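Long-range contact in DnaJ homolog subfamily C member 27-A (PDB 6JMG), which binds GTP as a Rab-family small GTPase joined to a DnaJ domain and may help regulate the MEK/ERK pathway: residues L94-G99 with V131-I136. Sequence-based numbering, arbitrary orientation.
With GTP (guanosine-5'-triphosphate), chain C.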
loop_
_atom_site.group_PDB
_atom_site.type_symbol
_atom_site.label_atom_id
_atom_site.label_comp_id
_atom_site.label_asym_id
_atom_site.label_seq_id
_atom_site.Cartn_x
_atom_site.Cartn_y
_atom_site.Cartn_z
ATOM N N LEU A 94 -4.745 -4.451 -8.190
ATOM C CA LEU A 94 -4.182 -5.740 -7.805
ATOM C C LEU A 94 -5.242 -6.818 -7.993
ATOM O O LEU A 94 -6.271 -6.804 -7.310
ATOM C CB LEU A 94 -3.693 -5.699 -6.355
ATOM C CG LEU A 94 -2.806 -6.876 -5.923
ATOM C CD1 LEU A 94 -1.499 -6.841 -6.667
ATOM C CD2 LEU A 94 -2.538 -6.843 -4.447
ATOM N N VAL A 95 -4.981 -7.767 -8.890
ATOM C CA VAL A 95 -6.029 -8.639 -9.404
ATOM C C VAL A 95 -5.650 -10.090 -9.161
ATOM O O VAL A 95 -4.480 -10.463 -9.291
ATOM C CB VAL A 95 -6.299 -8.408 -10.911
ATOM C CG1 VAL A 95 -7.600 -9.120 -11.335
ATOM C CG2 VAL A 95 -6.359 -6.903 -11.262
ATOM N N TYR A 96 -6.653 -10.901 -8.807
ATOM C CA TYR A 96 -6.547 -12.354 -8.840
ATOM C C TYR A 96 -7.837 -12.955 -9.383
ATOM O O TYR A 96 -8.834 -12.259 -9.622
ATOM C CB TYR A 96 -6.250 -12.953 -7.471
ATOM C CG TYR A 96 -7.311 -12.747 -6.435
ATOM C CD1 TYR A 96 -7.452 -11.523 -5.779
ATOM C CD2 TYR A 96 -8.145 -13.792 -6.059
ATOM C CE1 TYR A 96 -8.426 -11.343 -4.789
ATOM C CE2 TYR A 96 -9.110 -13.631 -5.077
ATOM C CZ TYR A 96 -9.254 -12.411 -4.445
ATOM O OH TYR A 96 -10.228 -12.266 -3.471
ATOM N N ASP A 97 -7.791 -14.271 -9.580
ATOM C CA ASP A 97 -8.881 -15.059 -10.145
ATOM C C ASP A 97 -9.451 -15.937 -9.035
ATOM O O ASP A 97 -8.754 -16.814 -8.511
ATOM C CB ASP A 97 -8.350 -15.879 -11.327
ATOM C CG ASP A 97 -9.395 -16.787 -11.977
ATOM O OD1 ASP A 97 -9.069 -17.343 -13.051
ATOM O OD2 ASP A 97 -10.510 -16.975 -11.434
ATOM N N VAL A 98 -10.723 -15.722 -8.693
ATOM C CA VAL A 98 -11.348 -16.493 -7.623
ATOM C C VAL A 98 -11.382 -17.978 -7.945
ATOM O O VAL A 98 -11.605 -18.800 -7.049
ATOM C CB VAL A 98 -12.773 -15.984 -7.333
ATOM C CG1 VAL A 98 -12.735 -14.537 -6.862
ATOM C CG2 VAL A 98 -13.678 -16.154 -8.575
ATOM N N GLY A 99 -11.171 -18.341 -9.206
ATOM C CA GLY A 99 -11.186 -19.720 -9.636
ATOM C C GLY A 99 -9.884 -20.470 -9.508
ATOM O O GLY A 99 -9.858 -21.671 -9.790
ATOM N N VAL A 131 -8.018 -4.089 -4.798
ATOM C CA VAL A 131 -7.920 -5.531 -4.986
ATOM C C VAL A 131 -9.149 -5.993 -5.753
ATOM O O VAL A 131 -10.288 -5.750 -5.336
ATOM C CB VAL A 131 -7.788 -6.272 -3.649
ATOM C CG1 VAL A 131 -7.656 -7.753 -3.896
ATOM C CG2 VAL A 131 -6.586 -5.764 -2.874
ATOM N N CYS A 132 -8.927 -6.649 -6.875
ATOM C CA CYS A 132 -10.024 -7.160 -7.689
ATOM C C CYS A 132 -10.006 -8.681 -7.663
ATOM O O CYS A 132 -9.070 -9.318 -8.169
ATOM C CB CYS A 132 -9.942 -6.628 -9.124
ATOM S SG CYS A 132 -9.980 -4.822 -9.198
ATOM N N ALA A 133 -11.031 -9.242 -7.035
ATOM C CA ALA A 133 -11.300 -10.672 -7.059
ATOM C C ALA A 133 -12.105 -10.894 -8.327
ATOM O O ALA A 133 -13.322 -10.685 -8.347
ATOM C CB ALA A 133 -12.056 -11.103 -5.804
ATOM N N ASN A 134 -11.425 -11.298 -9.391
ATOM C CA ASN A 134 -11.976 -11.220 -10.729
ATOM C C ASN A 134 -12.528 -12.559 -11.189
ATOM O O ASN A 134 -12.209 -13.611 -10.630
ATOM C CB ASN A 134 -10.918 -10.738 -11.715
ATOM C CG ASN A 134 -11.525 -10.220 -12.991
ATOM O OD1 ASN A 134 -12.573 -9.558 -12.973
ATOM N ND2 ASN A 134 -10.882 -10.527 -14.117
ATOM N N LYS A 135 -13.368 -12.488 -12.234
ATOM C CA LYS A 135 -13.965 -13.646 -12.910
ATOM C C LYS A 135 -15.034 -14.332 -12.057
ATOM O O LYS A 135 -15.223 -15.547 -12.154
ATOM C CB LYS A 135 -12.913 -14.678 -13.338
ATOM C CG LYS A 135 -11.744 -14.122 -14.112
ATOM C CD LYS A 135 -11.017 -15.222 -14.835
ATOM C CE LYS A 135 -9.912 -14.669 -15.689
ATOM N NZ LYS A 135 -8.943 -15.714 -16.071
ATOM N N ILE A 136 -15.767 -13.550 -11.255
ATOM C CA ILE A 136 -16.868 -14.075 -10.468
ATOM C C ILE A 136 -17.978 -14.651 -11.349
ATOM O O ILE A 136 -18.833 -15.395 -10.863
ATOM C CB ILE A 136 -17.422 -12.981 -9.533
ATOM C CG1 ILE A 136 -17.835 -11.738 -10.315
ATOM C CG2 ILE A 136 -16.398 -12.605 -8.489
ATOM C CD1 ILE A 136 -18.364 -10.628 -9.398
HETATM P PG GTP C . -1.223 -11.072 -18.574
HETATM O O1G GTP C . -1.179 -9.745 -19.301
HETATM O O2G GTP C . -0.570 -10.991 -17.217
HETATM O O3G GTP C . -0.513 -12.122 -19.409
HETATM O O3B GTP C . -2.733 -11.553 -18.248
HETATM P PB GTP C . -3.915 -10.545 -17.821
HETATM O O1B GTP C . -3.978 -10.381 -16.326
HETATM O O2B GTP C . -3.840 -9.179 -18.460
HETATM O O3A GTP C . -5.234 -11.357 -18.257
HETATM P PA GTP C . -6.191 -10.875 -19.452
HETATM O O1A GTP C . -6.850 -9.548 -19.169
HETATM O O2A GTP C . -5.455 -10.814 -20.757
HETATM O "O5'" GTP C . -7.219 -12.094 -19.444
HETATM C "C5'" GTP C . -6.736 -13.413 -19.538
HETATM C "C4'" GTP C . -7.858 -14.270 -20.111
HETATM O "O4'" GTP C . -8.895 -14.306 -19.168
HETATM C "C3'" GTP C . -8.479 -13.726 -21.373
HETATM O "O3'" GTP C . -8.812 -14.866 -22.103
HETATM C "C2'" GTP C . -9.773 -13.066 -20.959
HETATM O "O2'" GTP C . -10.832 -13.218 -21.877
HETATM C "C1'" GTP C . -10.121 -13.856 -19.736
HETATM N N9 GTP C . -10.832 -13.039 -18.752
HETATM C C8 GTP C . -10.422 -11.844 -18.215
HETATM N N7 GTP C . -11.353 -11.448 -17.306
HETATM C C5 GTP C . -12.338 -12.374 -17.263
HETATM C C6 GTP C . -13.504 -12.464 -16.520
HETATM O O6 GTP C . -13.815 -11.583 -15.722
HETATM N N1 GTP C . -14.320 -13.566 -16.667
HETATM C C2 GTP C . -13.994 -14.564 -17.553
HETATM N N2 GTP C . -14.812 -15.600 -17.681
HETATM N N3 GTP C . -12.830 -14.474 -18.297
HETATM C C4 GTP C . -12.021 -13.392 -18.157
#
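Cys132 N donates to Leu94 O (2.7 Å), Tyr96 N to Cys132 O and Asn134 N to Tyr96 O (2.8 Å), the ladder that pairs parallel strands 91-97 and 128-134. A fourth bond, Val98 N to Asn134 O (3.2 Å), carries the pairing one residue beyond strand 91-97. There Asp97, its CG anti to the backbone N (chi1 178°), divides its carboxylate: OD2 takes Gly99 N from above the carboxylate plane at 2.7 Å, closing an Asx turn, while OD1 accepts from His100 ND1 and forms a long salt bridge to Lys135 NZ (3.4 Å). The lysine chain, extended beyond CG, crosses the Asp97 side chain at about a right angle and runs along the guanine of GTP, CG lying 3.4 Å from C6 of the base. Its NZ is held more firmly by Glu26 O and bonds only weakly to the ribose O4'. Asn134 extends from the sheet face shared with Val95; its amide, close to N7 and O6 of the base, is fixed by Thr163 through OD1 and by Val27 O through ND2. On the same face Val95 CG1 packs on Asn134 CB. On the other face the Tyr96 ring, swung over the neighbouring strand by chi1 64°, covers Ala133, whose CA makes a CH-pi contact 3.9 Å from the ring centroid, while Val131 CG1 meets the ring edge in plane. Val98 CG1 adds to this apolar patch against Ala133 CB (3.7 Å). Strand 128-134, paired in parallel with 91-97, ends in the guanine-recognition loop, as is characteristic of the Ras-like P-loop GTPase fold; Asn134-Lys135-Ile136-Asp137 is its NKxD motif.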